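Putative exported protein (PDB 5TTA) is of unknown function but is probably an exported protein with an E-set-like family domain, assembled from two chains. Local coordinates at residues A[135-138]-A[139-142]; A[153-156]-A[157-160]; A[168-171]-A[172-176]; A[213-216]-A[217-221]. All blocks are in the same frame, centred on the assembly; numbering follows the deposited sequence.

Contact 1. Residues A[135-138]-A[139-142]; sequences RKMQ and QSPP
A type I beta turn from Met137 to Ser140 reverses the chain between strand 131-135 and helix 143-150. It is closed by one hydrogen bond, Ser140 N to Met137 O at 2.9 Å, with an N-H...O angle of 145°. Met137 is also the centre of an inverse gamma turn, closed by a weak bond from Gln138 N to Lys136 O, so the two turns overlap, sharing Met137 and Gln138. The selenomethionine chain of Met137 bends at its last torsion (63°) and brings CE alongside Ser140, 3.9 Å from its CB; both residues are buried, and Ser140 OG has no polar partner in the model. Helix 156-175 backs this patch through Ala173 and Glu169. The side-chain amide of Gln139 crosses Met137, with NE2 3.7 Å from Met137 CA. Arg135 reaches forward past the turn, its NH1 held by a salt bridge to Asp74. Its guanidinium lies between Pro142, the N-cap of helix 143-150, over one face and the carbonyl oxygen of Met137 over the other. Ser140 O sits at the guanidinium edge, 2.7 Å from Arg135 NH2, though the angle is too poor for a hydrogen bond.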
# COMPACT_ATOMS: atom_id res chain seq x y z
N ARG A 135 -11.45 14.21 5.09
CA ARG A 135 -11.21 13.63 3.77
C ARG A 135 -11.54 12.14 3.81
O ARG A 135 -11.18 11.45 4.77
CB ARG A 135 -9.76 13.89 3.36
CG ARG A 135 -9.45 13.62 1.92
CD ARG A 135 -8.12 14.26 1.51
NE ARG A 135 -6.99 13.40 1.84
CZ ARG A 135 -6.48 12.51 1.01
NH1 ARG A 135 -6.99 12.35 -0.21
NH2 ARG A 135 -5.45 11.76 1.39
N LYS A 136 -12.28 11.66 2.80
CA LYS A 136 -12.70 10.26 2.80
C LYS A 136 -11.50 9.32 2.76
O LYS A 136 -11.43 8.36 3.53
CB LYS A 136 -13.64 9.98 1.61
CG LYS A 136 -14.23 8.52 1.57
CD LYS A 136 -14.98 8.30 0.26
CE LYS A 136 -15.85 7.03 0.19
NZ LYS A 136 -15.26 5.84 0.87
N MSE A 137 -10.54 9.59 1.88
CA MSE A 137 -9.37 8.72 1.80
C MSE A 137 -8.32 9.19 2.81
O MSE A 137 -7.14 9.30 2.48
CB MSE A 137 -8.78 8.69 0.39
CG MSE A 137 -9.67 8.09 -0.68
SE MSE A 137 -8.87 8.34 -2.47
CE MSE A 137 -7.24 7.27 -2.20
N GLN A 138 -8.78 9.45 4.04
CA GLN A 138 -7.88 9.92 5.10
C GLN A 138 -6.76 8.92 5.36
O GLN A 138 -5.62 9.31 5.61
CB GLN A 138 -8.67 10.20 6.38
CG GLN A 138 -7.93 11.05 7.40
CD GLN A 138 -7.85 12.53 7.00
OE1 GLN A 138 -6.79 13.01 6.59
NE2 GLN A 138 -8.98 13.25 7.12
N GLN A 139 -7.08 7.62 5.30
CA GLN A 139 -6.06 6.59 5.47
C GLN A 139 -4.93 6.72 4.45
O GLN A 139 -3.81 6.26 4.72
CB GLN A 139 -6.71 5.20 5.36
CG GLN A 139 -6.87 4.64 3.93
CD GLN A 139 -8.24 4.91 3.30
OE1 GLN A 139 -9.27 4.83 3.97
NE2 GLN A 139 -8.24 5.23 2.01
N SER A 140 -5.19 7.35 3.28
CA SER A 140 -4.18 7.49 2.25
C SER A 140 -3.53 8.87 2.34
O SER A 140 -4.18 9.84 2.73
CB SER A 140 -4.81 7.30 0.86
OG SER A 140 -3.82 7.04 -0.13
N PRO A 141 -2.24 8.98 2.02
CA PRO A 141 -1.61 10.30 2.01
C PRO A 141 -2.23 11.17 0.93
O PRO A 141 -2.60 10.66 -0.14
CB PRO A 141 -0.13 9.99 1.70
CG PRO A 141 -0.15 8.64 1.05
CD PRO A 141 -1.30 7.90 1.66
N PRO A 142 -2.36 12.47 1.18
CA PRO A 142 -2.95 13.36 0.17
C PRO A 142 -2.16 13.33 -1.13
O PRO A 142 -1.00 12.92 -1.18
CB PRO A 142 -2.89 14.75 0.83
CG PRO A 142 -2.78 14.47 2.30
CD PRO A 142 -2.00 13.19 2.41

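Contact 2. Residues A[153-156]-A[157-160]; sequences QGKA and WVEN
This is a local contact at the surface, where the loop after helix 143-150 runs into the first turn of helix 156-175. Lys155 holds the N-cap position, and its carbonyl oxygen receives two amides: Glu159 N at 3.3 Å, with an N-H...O angle of 160°, and Val158 N in a weak bond bent to 130°. One residue on, Asn160 N donates to Ala156 O at 3.2 Å, which carries the helical pattern forward. The side chains meet around the indole of Trp157. Its CG is wedged between the backbone N and the carbonyl carbon (chi1 59°), which turns the ring back beside Lys155, and the two side chains run side by side in the same direction. Lys155 CB approaches the five-membered part of the ring obliquely, 3.2 Å from Trp157 NE1. Val158 CG2 lies over the centre of an indole face, 3.5 Å above its plane, and also packs 3.7 Å from Lys155 CB, so one methyl group touches both neighbours. The second subunit adjoins this turn: its Gln96 packs on Ala156 and Trp157 and accepts a hydrogen bond from Asn160 ND2. The arrangement is that of a helix N-terminus, with the N-cap carbonyl starting the i to i+4 bonding, placed here at a subunit interface.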
# COMPACT_ATOMS: atom_id res chain seq x y z
N GLN A 153 14.37 12.57 -6.16
CA GLN A 153 15.41 11.85 -6.88
C GLN A 153 15.68 10.50 -6.22
O GLN A 153 15.89 10.43 -5.00
CB GLN A 153 16.69 12.68 -6.92
CG GLN A 153 17.93 11.92 -7.37
CD GLN A 153 19.17 12.79 -7.44
OE1 GLN A 153 19.15 13.95 -7.03
NE2 GLN A 153 20.26 12.23 -7.96
N GLY A 154 15.69 9.44 -7.01
CA GLY A 154 15.93 8.13 -6.46
C GLY A 154 16.30 7.13 -7.53
O GLY A 154 16.61 7.48 -8.66
N LYS A 155 16.27 5.86 -7.13
CA LYS A 155 16.53 4.76 -8.04
C LYS A 155 15.33 4.52 -8.95
O LYS A 155 14.18 4.78 -8.59
CB LYS A 155 16.83 3.49 -7.25
CG LYS A 155 17.89 3.64 -6.16
CD LYS A 155 19.28 3.66 -6.77
CE LYS A 155 20.36 3.39 -5.73
NZ LYS A 155 21.71 3.26 -6.35
N ALA A 156 15.61 4.00 -10.15
CA ALA A 156 14.55 3.80 -11.13
C ALA A 156 13.50 2.82 -10.63
O ALA A 156 12.30 3.00 -10.86
CB ALA A 156 15.14 3.29 -12.44
N TRP A 157 13.93 1.77 -9.94
CA TRP A 157 12.99 0.77 -9.46
C TRP A 157 12.15 1.30 -8.31
O TRP A 157 11.04 0.79 -8.08
CB TRP A 157 13.76 -0.48 -9.04
CG TRP A 157 14.77 -0.23 -7.97
CD1 TRP A 157 16.04 0.26 -8.13
CD2 TRP A 157 14.59 -0.46 -6.57
NE1 TRP A 157 16.66 0.35 -6.90
CE2 TRP A 157 15.79 -0.08 -5.93
CE3 TRP A 157 13.54 -0.94 -5.79
CZ2 TRP A 157 15.96 -0.18 -4.56
CZ3 TRP A 157 13.71 -1.03 -4.42
CH2 TRP A 157 14.91 -0.65 -3.82
N VAL A 158 12.64 2.32 -7.61
CA VAL A 158 11.88 2.93 -6.52
C VAL A 158 10.73 3.76 -7.06
O VAL A 158 9.61 3.73 -6.52
CB VAL A 158 12.82 3.76 -5.63
CG1 VAL A 158 12.04 4.44 -4.53
CG2 VAL A 158 13.90 2.85 -5.05
N GLU A 159 10.97 4.51 -8.14
CA GLU A 159 9.87 5.23 -8.77
C GLU A 159 8.82 4.25 -9.30
O GLU A 159 7.61 4.49 -9.15
CB GLU A 159 10.40 6.13 -9.88
CG GLU A 159 9.48 7.30 -10.25
CD GLU A 159 9.28 8.30 -9.11
OE1 GLU A 159 8.11 8.66 -8.83
OE2 GLU A 159 10.29 8.73 -8.49
N ASN A 160 9.25 3.13 -9.90
CA ASN A 160 8.28 2.19 -10.45
C ASN A 160 7.50 1.49 -9.34
O ASN A 160 6.34 1.13 -9.54
CB ASN A 160 8.98 1.18 -11.36
CG ASN A 160 9.60 1.84 -12.59
OD1 ASN A 160 9.25 2.97 -12.95
ND2 ASN A 160 10.52 1.13 -13.24

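Contact 3. Residues A[168-171]-A[172-176]; sequences MEKE and YAKQN
Lys174 and Glu171 form the salt bridge of this last stretch of helix 156-175, with Lys174 NZ 2.7 Å from Glu171 OE1. The ammonium meets that oxygen from above the carboxylate plane, 55° out of it. Both chains are bent where they meet: Glu171 bends at chi2 (-70°), while Lys174 bends at each torsion beyond chi1. The aliphatic part of Lys174 meanwhile crosses Lys170, its CD 3.9 Å from Lys170 CG. Lys170 NZ and Lys174 NZ are 4.8 Å apart, and the carboxylate of Glu171 may temper the effect of the like charges.

Backbone bonding is regular alpha-helical. Tyr172 N to Met168 O (3.0 Å), Ala173 N to Glu169 O (3.1 Å), Lys174 N to Lys170 O and Gln175 N to Glu171 O all join residues four apart, and the first is nearly straight at 168°. Gln175 CG packs on the last of these acceptors, 3.3 Å from Glu171 O.

At the C-terminal end, Asn176 is the first residue to leave helical angles. Its backbone N still bonds to Tyr172 O, and its ND2 adds a weak bond to the same oxygen while lying over the centre of the Tyr172 ring, 3.0 Å above the plane.

Within the fold, Lys170, Ala173 and Lys174 rest on Met73 of strand 72-82, Ala173 and Glu169 face the loop leading to helix 143-150, and Asn176 O accepts from Lys136 NZ.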
# COMPACT_ATOMS: atom_id res chain seq x y z
N MSE A 168 -2.74 0.90 -7.14
CA MSE A 168 -3.41 0.02 -6.20
C MSE A 168 -4.19 0.79 -5.12
O MSE A 168 -5.30 0.40 -4.76
CB MSE A 168 -2.40 -0.92 -5.55
CG MSE A 168 -1.98 -2.07 -6.45
SE MSE A 168 -3.51 -3.03 -7.20
CE MSE A 168 -3.67 -2.10 -8.92
N GLU A 169 -3.61 1.88 -4.64
CA GLU A 169 -4.33 2.76 -3.72
C GLU A 169 -5.59 3.31 -4.38
O GLU A 169 -6.67 3.31 -3.78
CB GLU A 169 -3.42 3.90 -3.26
CG GLU A 169 -3.72 4.40 -1.85
CD GLU A 169 -3.35 3.38 -0.79
OE1 GLU A 169 -2.31 2.71 -0.95
OE2 GLU A 169 -4.10 3.25 0.21
N LYS A 170 -5.46 3.78 -5.62
CA LYS A 170 -6.63 4.28 -6.34
C LYS A 170 -7.67 3.18 -6.55
O LYS A 170 -8.87 3.43 -6.39
CB LYS A 170 -6.20 4.90 -7.67
CG LYS A 170 -7.32 5.57 -8.44
CD LYS A 170 -6.77 6.38 -9.62
CE LYS A 170 -6.36 5.49 -10.79
NZ LYS A 170 -7.53 4.88 -11.49
N GLU A 171 -7.24 1.95 -6.87
CA GLU A 171 -8.22 0.89 -7.12
C GLU A 171 -8.96 0.51 -5.84
O GLU A 171 -10.18 0.27 -5.87
CB GLU A 171 -7.54 -0.34 -7.73
CG GLU A 171 -7.31 -0.26 -9.24
CD GLU A 171 -8.60 -0.33 -10.07
OE1 GLU A 171 -9.70 -0.36 -9.48
OE2 GLU A 171 -8.51 -0.36 -11.31
N TYR A 172 -8.25 0.42 -4.71
CA TYR A 172 -8.91 0.15 -3.43
C TYR A 172 -9.95 1.22 -3.12
O TYR A 172 -11.10 0.90 -2.77
CB TYR A 172 -7.86 0.06 -2.33
CG TYR A 172 -8.40 0.01 -0.91
CD1 TYR A 172 -8.71 -1.21 -0.31
CD2 TYR A 172 -8.59 1.17 -0.17
CE1 TYR A 172 -9.20 -1.27 1.00
CE2 TYR A 172 -9.08 1.13 1.13
CZ TYR A 172 -9.38 -0.09 1.71
OH TYR A 172 -9.87 -0.14 3.00
N ALA A 173 -9.59 2.49 -3.29
CA ALA A 173 -10.53 3.57 -3.04
C ALA A 173 -11.74 3.49 -3.96
O ALA A 173 -12.86 3.80 -3.55
CB ALA A 173 -9.82 4.92 -3.18
N LYS A 174 -11.55 3.05 -5.21
CA LYS A 174 -12.69 2.89 -6.12
C LYS A 174 -13.62 1.78 -5.64
O LYS A 174 -14.85 1.90 -5.71
CB LYS A 174 -12.20 2.63 -7.54
CG LYS A 174 -12.00 3.95 -8.33
CD LYS A 174 -10.76 3.96 -9.23
CE LYS A 174 -10.99 3.30 -10.59
NZ LYS A 174 -11.02 1.81 -10.51
N GLN A 175 -13.06 0.69 -5.12
CA GLN A 175 -13.90 -0.38 -4.61
C GLN A 175 -14.65 0.03 -3.35
O GLN A 175 -15.73 -0.52 -3.06
CB GLN A 175 -13.03 -1.61 -4.35
CG GLN A 175 -12.39 -2.15 -5.61
CD GLN A 175 -11.54 -3.37 -5.34
OE1 GLN A 175 -11.91 -4.24 -4.55
NE2 GLN A 175 -10.37 -3.42 -5.97
N ASN A 176 -14.12 0.99 -2.59
CA ASN A 176 -14.77 1.51 -1.39
C ASN A 176 -15.60 2.77 -1.65
O ASN A 176 -15.94 3.46 -0.69
CB ASN A 176 -13.73 1.81 -0.32
CG ASN A 176 -13.20 0.58 0.32
OD1 ASN A 176 -13.93 -0.13 1.02
ND2 ASN A 176 -11.93 0.28 0.07

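Contact 4. Residues A[213-216]-A[217-221]; sequences VTFN and DGSVW
Val213 and Trp221 form an antiparallel hydrogen-bonded pair, the one farthest from the turn in these segments: Val213 N to Trp221 O is 2.8 Å with an N-H...O angle of 159°, and Trp221 N returns a bond to Val213 O. Thr214 and Val220 make the adjoining non-hydrogen-bonded pair, and Phe215 N then donates to Ser219 O at 2.8 Å. The reversal itself is a type I turn from Phe215 to Gly218, closed by Gly218 N to Phe215 O at 3.0 Å.

Side-chain polar bonds stiffen the turn. Asp217 OD1 takes two donors from Ser219: the backbone N, from above the carboxylate plane, and the hydroxyl OG at 2.7 Å on the syn lone pair. The first makes an Asx turn.

Apolar packing gathers on the face carrying Val213 and Trp221. With CG opposite the carbonyl carbon and beside the backbone N (chi1 -60°), the Phe215 ring turns toward these residues: Val213 CG2 stands 3.6 Å above one ring face, offset to the rim, while Phe215 CE2 meets Trp221 CB at 4.0 Å. On the opposite face, Thr214 OG1 lies 3.9 Å from Val220 CG2. Lys70 makes a cation-pi contact with Phe215. The whole is a 3:5 hairpin at the sheet edge, a type I turn with a G1 bulge at Gly218, whose phi is positive.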
# COMPACT_ATOMS: atom_id res chain seq x y z
N VAL A 213 -15.45 16.85 -4.40
CA VAL A 213 -15.57 15.39 -4.43
C VAL A 213 -14.82 14.88 -5.66
O VAL A 213 -14.65 15.60 -6.65
CB VAL A 213 -17.02 14.83 -4.45
CG1 VAL A 213 -17.93 15.45 -3.36
CG2 VAL A 213 -17.64 14.90 -5.81
N THR A 214 -14.39 13.63 -5.57
CA THR A 214 -13.68 12.95 -6.66
C THR A 214 -14.47 11.70 -7.01
O THR A 214 -14.74 10.88 -6.13
CB THR A 214 -12.26 12.56 -6.25
OG1 THR A 214 -11.55 13.72 -5.79
CG2 THR A 214 -11.53 11.92 -7.44
N PHE A 215 -14.85 11.56 -8.28
CA PHE A 215 -15.62 10.40 -8.71
C PHE A 215 -14.69 9.27 -9.15
O PHE A 215 -13.47 9.43 -9.27
CB PHE A 215 -16.59 10.79 -9.84
CG PHE A 215 -17.58 11.86 -9.44
CD1 PHE A 215 -18.72 11.54 -8.70
CD2 PHE A 215 -17.40 13.17 -9.83
CE1 PHE A 215 -19.64 12.52 -8.34
CE2 PHE A 215 -18.31 14.16 -9.47
CZ PHE A 215 -19.43 13.84 -8.73
N ASN A 216 -15.28 8.08 -9.35
CA ASN A 216 -14.50 6.90 -9.68
C ASN A 216 -13.79 7.02 -11.01
O ASN A 216 -12.79 6.32 -11.22
CB ASN A 216 -15.38 5.64 -9.69
CG ASN A 216 -15.42 4.96 -8.34
OD1 ASN A 216 -15.09 5.58 -7.33
ND2 ASN A 216 -15.82 3.68 -8.32
N ASP A 217 -14.27 7.86 -11.92
CA ASP A 217 -13.55 8.02 -13.18
C ASP A 217 -12.37 8.98 -13.07
O ASP A 217 -11.72 9.25 -14.08
CB ASP A 217 -14.52 8.48 -14.28
CG ASP A 217 -15.04 9.90 -14.06
OD1 ASP A 217 -15.03 10.40 -12.92
OD2 ASP A 217 -15.48 10.51 -15.05
N GLY A 218 -12.07 9.50 -11.88
CA GLY A 218 -11.00 10.46 -11.69
C GLY A 218 -11.41 11.92 -11.76
O GLY A 218 -10.61 12.78 -11.38
N SER A 219 -12.63 12.23 -12.21
CA SER A 219 -13.05 13.62 -12.31
C SER A 219 -13.33 14.23 -10.92
O SER A 219 -13.73 13.54 -9.98
CB SER A 219 -14.27 13.74 -13.22
OG SER A 219 -15.38 13.04 -12.69
N VAL A 220 -13.10 15.54 -10.82
CA VAL A 220 -13.16 16.28 -9.56
C VAL A 220 -14.19 17.40 -9.71
O VAL A 220 -14.08 18.22 -10.62
CB VAL A 220 -11.78 16.86 -9.17
CG1 VAL A 220 -11.87 17.68 -7.87
CG2 VAL A 220 -10.74 15.72 -9.05
N TRP A 221 -15.20 17.40 -8.84
CA TRP A 221 -16.16 18.48 -8.73
C TRP A 221 -15.80 19.35 -7.53
O TRP A 221 -15.59 18.85 -6.42
CB TRP A 221 -17.58 17.94 -8.58
CG TRP A 221 -18.62 19.00 -8.35
CD1 TRP A 221 -19.35 19.68 -9.31
CD2 TRP A 221 -19.07 19.51 -7.09
NE1 TRP A 221 -20.20 20.57 -8.71
CE2 TRP A 221 -20.05 20.49 -7.35
CE3 TRP A 221 -18.74 19.24 -5.76
CZ2 TRP A 221 -20.70 21.19 -6.33
CZ3 TRP A 221 -19.40 19.93 -4.75
CH2 TRP A 221 -20.36 20.89 -5.04

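How the contacts relate
Contacts 1 and 4 are partly buried, whereas contacts 2 and 3 lie at the surface on opposite ends of helix 156-175, their centres 23 Å apart. Contact 3 touches both contact 1 and contact 4: Met137 SE of contact 1 packs on Ala173 CB at 3.6 Å, and Asn216 of contact 4 makes a weak hydrogen bond to Lys174 O. Contact 2 touches none of them; it packs against the second subunit, which also reaches contact 1 at Pro141. The chemistry follows position: turn closure in contacts 1 and 4, with a guanidinium beside carbonyls and a proline in contact 1 and apolar packing in contact 4, repetitive helical bonding in contacts 2 and 3, and a salt bridge between segments in contact 3.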